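Local coordinates for protein putrescine aminotransferase (PDB 6GWI) that probably transfers amino groups between amines such as putrescine and carbonyl acceptors, using bound pyridoxal-5'-phosphate as cofactor, at residues 231-236 with 371-376; 362-367 with 442-447; 378-383 with 416-421. One frame throughout, in Å; residues are numbered along the deposited sequence.

Contact 1 of 3, residues 231-236 with 371-376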
# COMPACT_ATOMS: atom_id res chain seq x y z
N ALA B 231 16.79 -15.40 -5.66
CA ALA B 231 16.56 -16.68 -4.99
C ALA B 231 17.86 -17.22 -4.40
O ALA B 231 18.31 -18.33 -4.71
CB ALA B 231 15.93 -17.69 -5.94
N ILE B 232 18.46 -16.41 -3.53
CA ILE B 232 19.79 -16.69 -2.99
C ILE B 232 19.60 -17.32 -1.62
O ILE B 232 19.35 -16.63 -0.63
CB ILE B 232 20.64 -15.41 -2.92
CG1 ILE B 232 20.73 -14.77 -4.31
CG2 ILE B 232 22.02 -15.73 -2.37
CD1 ILE B 232 21.43 -13.45 -4.32
N MET B 233 19.72 -18.63 -1.56
CA MET B 233 19.74 -19.31 -0.27
C MET B 233 21.12 -19.17 0.36
O MET B 233 22.13 -19.41 -0.32
CB MET B 233 19.39 -20.78 -0.43
CG MET B 233 18.04 -21.01 -1.09
SD MET B 233 18.18 -21.72 -2.74
CE MET B 233 16.55 -21.38 -3.41
N PRO B 234 21.22 -18.76 1.62
CA PRO B 234 22.53 -18.58 2.23
C PRO B 234 23.16 -19.91 2.58
O PRO B 234 22.47 -20.94 2.63
CB PRO B 234 22.22 -17.76 3.49
CG PRO B 234 20.86 -18.21 3.88
CD PRO B 234 20.13 -18.49 2.58
N PRO B 235 24.48 -19.94 2.79
CA PRO B 235 25.09 -21.16 3.34
C PRO B 235 24.44 -21.54 4.66
O PRO B 235 23.89 -20.70 5.38
CB PRO B 235 26.56 -20.76 3.54
CG PRO B 235 26.79 -19.61 2.61
CD PRO B 235 25.47 -18.90 2.48
N GLU B 236 24.49 -22.84 4.97
CA GLU B 236 23.87 -23.34 6.19
C GLU B 236 24.50 -22.75 7.44
O GLU B 236 23.87 -22.74 8.50
CB GLU B 236 23.94 -24.87 6.23
CG GLU B 236 23.10 -25.54 5.15
CD GLU B 236 23.23 -27.05 5.15
OE1 GLU B 236 23.83 -27.60 6.09
OE2 GLU B 236 22.72 -27.69 4.20
N ARG B 371 20.18 -24.67 -7.70
CA ARG B 371 19.84 -24.69 -6.29
C ARG B 371 18.34 -24.55 -6.12
O ARG B 371 17.67 -23.87 -6.90
CB ARG B 371 20.56 -23.57 -5.52
CG ARG B 371 20.25 -22.17 -6.02
CD ARG B 371 20.86 -21.11 -5.12
NE ARG B 371 20.54 -19.76 -5.58
CZ ARG B 371 21.26 -19.06 -6.45
NH1 ARG B 371 22.37 -19.58 -6.96
NH2 ARG B 371 20.88 -17.84 -6.80
N SER B 372 17.81 -25.19 -5.08
CA SER B 372 16.39 -25.07 -4.79
C SER B 372 16.17 -25.33 -3.31
O SER B 372 16.97 -25.99 -2.64
CB SER B 372 15.55 -26.04 -5.64
OG SER B 372 15.78 -27.39 -5.28
N LEU B 373 15.06 -24.80 -2.80
CA LEU B 373 14.61 -25.05 -1.44
C LEU B 373 13.10 -24.92 -1.46
O LEU B 373 12.57 -23.89 -1.91
CB LEU B 373 15.24 -24.06 -0.45
CG LEU B 373 14.78 -24.18 1.00
CD1 LEU B 373 15.04 -25.58 1.55
CD2 LEU B 373 15.47 -23.14 1.87
N GLY B 374 12.40 -25.94 -0.97
CA GLY B 374 10.96 -25.96 -1.17
C GLY B 374 10.65 -25.84 -2.64
O GLY B 374 11.18 -26.58 -3.47
N LEU B 375 9.78 -24.90 -2.99
CA LEU B 375 9.46 -24.61 -4.39
C LEU B 375 9.99 -23.25 -4.82
O LEU B 375 9.32 -22.49 -5.53
CB LEU B 375 7.95 -24.72 -4.63
CG LEU B 375 7.41 -26.15 -4.59
CD1 LEU B 375 5.89 -26.17 -4.67
CD2 LEU B 375 8.00 -27.02 -5.71
N MET B 376 11.22 -22.93 -4.40
CA MET B 376 12.00 -21.83 -4.95
C MET B 376 13.27 -22.43 -5.53
O MET B 376 13.93 -23.23 -4.86
CB MET B 376 12.34 -20.79 -3.89
CG MET B 376 13.09 -19.57 -4.42
SD MET B 376 13.65 -18.41 -3.14
CE MET B 376 12.11 -18.04 -2.31

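Contact 2 of 3, residues 362-367 with 442-447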
# COMPACT_ATOMS: atom_id res chain seq x y z
N VAL B 362 22.19 -29.58 -13.97
CA VAL B 362 23.53 -29.13 -13.63
C VAL B 362 24.54 -29.53 -14.71
O VAL B 362 25.58 -28.88 -14.86
CB VAL B 362 23.96 -29.67 -12.25
CG1 VAL B 362 22.96 -29.27 -11.18
CG2 VAL B 362 24.13 -31.19 -12.30
N ASP B 363 24.26 -30.59 -15.45
CA ASP B 363 25.16 -31.05 -16.50
C ASP B 363 24.94 -30.34 -17.83
O ASP B 363 25.58 -30.70 -18.82
CB ASP B 363 25.03 -32.57 -16.69
CG ASP B 363 23.60 -33.01 -16.95
OD1 ASP B 363 23.26 -34.16 -16.58
OD2 ASP B 363 22.81 -32.22 -17.50
N HIS B 364 24.05 -29.35 -17.88
CA HIS B 364 23.83 -28.61 -19.12
C HIS B 364 25.06 -27.76 -19.44
O HIS B 364 25.77 -27.31 -18.54
CB HIS B 364 22.60 -27.72 -19.00
CG HIS B 364 22.16 -27.12 -20.30
ND1 HIS B 364 22.76 -26.00 -20.84
CD2 HIS B 364 21.18 -27.47 -21.16
CE1 HIS B 364 22.17 -25.70 -21.98
NE2 HIS B 364 21.21 -26.58 -22.20
N PRO B 365 25.35 -27.54 -20.73
CA PRO B 365 26.56 -26.80 -21.08
C PRO B 365 26.71 -25.42 -20.44
O PRO B 365 27.84 -24.97 -20.26
CB PRO B 365 26.47 -26.69 -22.62
CG PRO B 365 25.55 -27.81 -23.05
CD PRO B 365 24.87 -28.38 -21.84
N ILE B 366 25.62 -24.74 -20.08
CA ILE B 366 25.73 -23.37 -19.58
C ILE B 366 25.17 -23.21 -18.16
O ILE B 366 24.98 -22.08 -17.71
CB ILE B 366 25.05 -22.35 -20.53
CG1 ILE B 366 23.57 -22.67 -20.72
CG2 ILE B 366 25.79 -22.30 -21.87
CD1 ILE B 366 22.76 -21.50 -21.29
N VAL B 367 24.94 -24.30 -17.45
CA VAL B 367 24.45 -24.22 -16.07
C VAL B 367 25.64 -24.43 -15.14
O VAL B 367 26.18 -25.54 -15.05
CB VAL B 367 23.34 -25.25 -15.80
CG1 VAL B 367 22.91 -25.20 -14.34
CG2 VAL B 367 22.16 -24.99 -16.72
N ALA B 442 14.90 -24.17 -23.52
CA ALA B 442 15.32 -22.78 -23.60
C ALA B 442 16.81 -22.65 -23.34
O ALA B 442 17.49 -21.82 -23.97
CB ALA B 442 14.52 -21.94 -22.61
N LEU B 443 17.35 -23.44 -22.41
CA LEU B 443 18.79 -23.41 -22.17
C LEU B 443 19.55 -23.88 -23.41
O LEU B 443 20.56 -23.27 -23.79
CB LEU B 443 19.13 -24.29 -20.97
CG LEU B 443 18.69 -23.79 -19.59
CD1 LEU B 443 18.85 -24.91 -18.58
CD2 LEU B 443 19.48 -22.56 -19.17
N ASP B 444 19.08 -24.95 -24.05
CA ASP B 444 19.69 -25.39 -25.30
C ASP B 444 19.71 -24.26 -26.32
O ASP B 444 20.75 -23.98 -26.93
CB ASP B 444 18.92 -26.59 -25.87
CG ASP B 444 19.04 -27.83 -25.01
OD1 ASP B 444 19.95 -27.88 -24.15
OD2 ASP B 444 18.23 -28.76 -25.20
N GLU B 445 18.57 -23.60 -26.52
CA GLU B 445 18.49 -22.54 -27.52
C GLU B 445 19.31 -21.32 -27.10
O GLU B 445 19.86 -20.62 -27.96
CB GLU B 445 17.03 -22.15 -27.77
CG GLU B 445 16.22 -23.23 -28.48
CD GLU B 445 14.72 -23.09 -28.29
OE1 GLU B 445 14.28 -22.20 -27.53
OE2 GLU B 445 13.97 -23.89 -28.90
N THR B 446 19.40 -21.05 -25.80
CA THR B 446 20.25 -19.96 -25.32
C THR B 446 21.71 -20.24 -25.62
O THR B 446 22.43 -19.39 -26.15
CB THR B 446 20.04 -19.75 -23.82
OG1 THR B 446 18.67 -19.45 -23.55
CG2 THR B 446 20.92 -18.61 -23.31
N ALA B 447 22.18 -21.44 -25.27
CA ALA B 447 23.59 -21.78 -25.48
C ALA B 447 23.95 -21.72 -26.96
O ALA B 447 25.02 -21.21 -27.32
CB ALA B 447 23.89 -23.16 -24.91

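Contact 3 of 3, residues 378-383 with 416-421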
# COMPACT_ATOMS: atom_id res chain seq x y z
N ALA B 378 16.75 -21.80 -8.53
CA ALA B 378 17.54 -20.89 -9.33
C ALA B 378 18.60 -21.66 -10.11
O ALA B 378 19.07 -22.72 -9.68
CB ALA B 378 18.22 -19.82 -8.46
N LEU B 379 18.96 -21.11 -11.27
CA LEU B 379 20.09 -21.58 -12.06
C LEU B 379 21.07 -20.44 -12.28
O LEU B 379 20.67 -19.28 -12.44
CB LEU B 379 19.65 -22.11 -13.43
CG LEU B 379 18.56 -23.17 -13.51
CD1 LEU B 379 18.15 -23.36 -14.97
CD2 LEU B 379 19.01 -24.48 -12.90
N GLU B 380 22.36 -20.77 -12.28
CA GLU B 380 23.42 -19.80 -12.57
C GLU B 380 23.97 -20.12 -13.95
O GLU B 380 24.55 -21.19 -14.17
CB GLU B 380 24.53 -19.87 -11.51
CG GLU B 380 24.08 -19.55 -10.09
CD GLU B 380 23.71 -18.10 -9.89
OE1 GLU B 380 23.72 -17.33 -10.88
OE2 GLU B 380 23.41 -17.71 -8.74
N LEU B 381 23.77 -19.20 -14.90
CA LEU B 381 24.29 -19.38 -16.25
C LEU B 381 25.74 -18.92 -16.30
O LEU B 381 26.08 -17.84 -15.80
CB LEU B 381 23.44 -18.60 -17.25
CG LEU B 381 21.94 -18.90 -17.23
CD1 LEU B 381 21.24 -18.17 -18.38
CD2 LEU B 381 21.65 -20.39 -17.30
N VAL B 382 26.61 -19.75 -16.89
CA VAL B 382 28.02 -19.44 -17.03
C VAL B 382 28.47 -19.76 -18.44
O VAL B 382 27.90 -20.63 -19.11
CB VAL B 382 28.90 -20.21 -16.01
CG1 VAL B 382 28.47 -19.90 -14.58
CG2 VAL B 382 28.85 -21.71 -16.29
N ALA B 383 29.51 -19.05 -18.90
CA ALA B 383 30.14 -19.34 -20.18
C ALA B 383 31.21 -20.42 -20.06
O ALA B 383 31.44 -21.16 -21.03
CB ALA B 383 30.76 -18.07 -20.76
N GLY B 416 19.87 -10.62 -13.63
CA GLY B 416 21.14 -10.72 -14.33
C GLY B 416 21.20 -12.04 -15.07
O GLY B 416 20.34 -12.35 -15.91
N ASP B 417 22.20 -12.86 -14.75
CA ASP B 417 22.37 -14.17 -15.36
C ASP B 417 21.94 -15.30 -14.43
O ASP B 417 22.43 -16.43 -14.55
CB ASP B 417 23.82 -14.36 -15.80
CG ASP B 417 24.16 -13.58 -17.06
OD1 ASP B 417 23.24 -13.02 -17.70
OD2 ASP B 417 25.36 -13.53 -17.43
N THR B 418 21.04 -15.01 -13.50
CA THR B 418 20.44 -16.01 -12.62
C THR B 418 18.99 -16.22 -13.03
O THR B 418 18.21 -15.26 -13.08
CB THR B 418 20.51 -15.57 -11.15
OG1 THR B 418 21.87 -15.28 -10.81
CG2 THR B 418 19.97 -16.66 -10.23
N MET B 419 18.63 -17.46 -13.35
CA MET B 419 17.24 -17.82 -13.62
C MET B 419 16.57 -18.23 -12.32
O MET B 419 17.21 -18.85 -11.46
CB MET B 419 17.17 -18.95 -14.64
CG MET B 419 18.02 -18.74 -15.89
SD MET B 419 17.72 -17.16 -16.73
CE MET B 419 16.00 -17.33 -17.20
N ILE B 420 15.29 -17.88 -12.16
CA ILE B 420 14.57 -18.15 -10.92
C ILE B 420 13.17 -18.68 -11.24
O ILE B 420 12.55 -18.29 -12.23
CB ILE B 420 14.47 -16.88 -10.03
CG1 ILE B 420 13.75 -15.75 -10.77
CG2 ILE B 420 15.86 -16.44 -9.58
CD1 ILE B 420 13.47 -14.54 -9.91
N ILE B 421 12.68 -19.57 -10.37
CA ILE B 421 11.32 -20.07 -10.46
C ILE B 421 10.71 -20.05 -9.06
O ILE B 421 11.41 -20.15 -8.05
CB ILE B 421 11.24 -21.50 -11.05
CG1 ILE B 421 12.09 -22.48 -10.24
CG2 ILE B 421 11.68 -21.48 -12.51
CD1 ILE B 421 11.74 -23.93 -10.49

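Contact 1 of 3, residues 231-236 with 371-376
R371 and M233 meet where the loop 231-236, which follows a strand of the large-domain parallel sheet, lies against the first hairpin of the C-terminal antiparallel sheet in this class-III aminotransferase. The hairpin turns through G374 and L375, and L373 and M376 close it with a reciprocal pair of backbone hydrogen bonds. R371 can be followed outward from the strand. Its CB lies 4.1 Å from SD of M233. CG, set between the backbone N and the carbonyl carbon (chi1 59°), is 3.9 Å from SD of M233, and the chain then runs extended as far as NE. CD packs on the same sulfur, 3.6 Å from SD of M233, so the thioether flanks the aliphatic part of the arginine. At the tip, NE donates a nearly straight hydrogen bond of 2.8 Å to O of A231, which lies in the guanidinium plane, and NH2 adds a weak one to the same oxygen. NH2 also bonds O of G230, while NH1 forms salt bridges with E369 and E380; the charged group is thus held by partners from both the loop and the sheet. An alanine in place of R371 would probably leave the carbonyl of A231 without these donors, open a gap beside the sulfur of M233 and leave E369 and OE2 of E380 without the guanidinium they pair with. M233 itself is bent at chi2, and its CE lies against the closing pair of the hairpin, 3.5 Å from O of M376 and 3.8 Å from N of L373. CG and SD of M376 each lie 3.7 Å from CB of A231.

Contact 2 of 3, residues 362-367 with 442-447
H364 holds its CG anti to the backbone N (chi1 -169°), and chi2 of -81° turns the imidazole so that its NE2 side meets D444 on the helix 442-447. NE2 of H364 donates a 2.7 Å hydrogen bond to OD1 of D444. The bond is bent at the hydrogen and arrives on the anti side of the carboxylate, whose plane is only 15° from that of the ring. At the other nitrogen, ND1 accepts a hydrogen bond from N of I366, a pairing within the type I turn H364-V367 that fixes the rotation of the ring. The imidazole is also packed on both faces: CD of P365 lies over one, and CB of L443 over the other, making a CH-pi contact 3.6 Å from the ring centroid. With ND1 accepting and NE2 donating, the ring is consistent with the neutral tautomer protonated at NE2, which the carboxylate would probably polarise. Beyond the ring, I366 continues the contact through its methyl groups. Its CG2 meets CB of A447 at 3.7 Å, and CD1 lies near O of L443 and reaches CG2 of T446, the two side chains crossing at about a right angle. CG2 of V367 touches CD1 of L443 at 3.8 Å. The turn belongs to the loop between helix 342-359 and strand 367-373 and rests on the C-terminal helix 429-450; L443 packs further on L379 of strand 376-381 and on C401, and T446 meets C401 and L404 of helix 397-407.

Contact 3 of 3, residues 378-383 with 416-421
Two central strands of the four-stranded antiparallel sheet in the C-terminal region, 376-381 and 418-421, pair here, with L379 and M419 as the hydrogen-bonded pair. N of L379 donates to O of M419, and N of M419 returns the bond to O of L379, each at 2.9 Å. The ladder extends to N of L381, which meets O of D417 at 3.1 Å almost head-on, with a C=O...N angle of 177°. A378 with I420 and E380 with T418 form the flanking non-hydrogen-bonded pairs, where CA of A378 comes 3.0 Å from O of M419 in a CA-H...O contact. On the face of E380 and T418, OG1 of T418 gives a 2.8 Å hydrogen bond to OE1 of E380 on the syn side of the carboxylate. The glutamate chain bends at chi2 (-69°), which turns CD toward T418. Several groups share this buried carboxylate: R390 also pairs with OE1, while R371 and the hydroxyl of Y184 take OE2. On the face of L379 and M419, the CB atoms of these two residues pack together. CD1 of L381 lies 4.0 Å from SD of M419, and the M419 side chain also touches C401 and R402 of helix 397-407. An antiparallel sheet with helices packed on one face is characteristic of the small C-terminal domain of fold-type I PLP enzymes.

In the fold
Contacts 1 and 3 share one antiparallel sheet, their centres 13 Å apart, and meet through the salt bridge from NH1 of R371 to OE2 of E380 at 2.8 Å; CB of A231 also packs against CG2 of I420. Contact 2 is the outermost, its centre 20 Å from that of contact 1 and 10 Å from that of contact 3, which it joins where O of I366 faces N of V382 at 3.0 Å and where CD2 of L443 lies 3.6 Å from CD2 of L381. Contacts 1 and 3 both approach the cofactor: the side chains of M376 and I420 lie about 9 Å and 10 Å, respectively, from a bound pyridoxal-5'-phosphate, near its pocket without belonging to it.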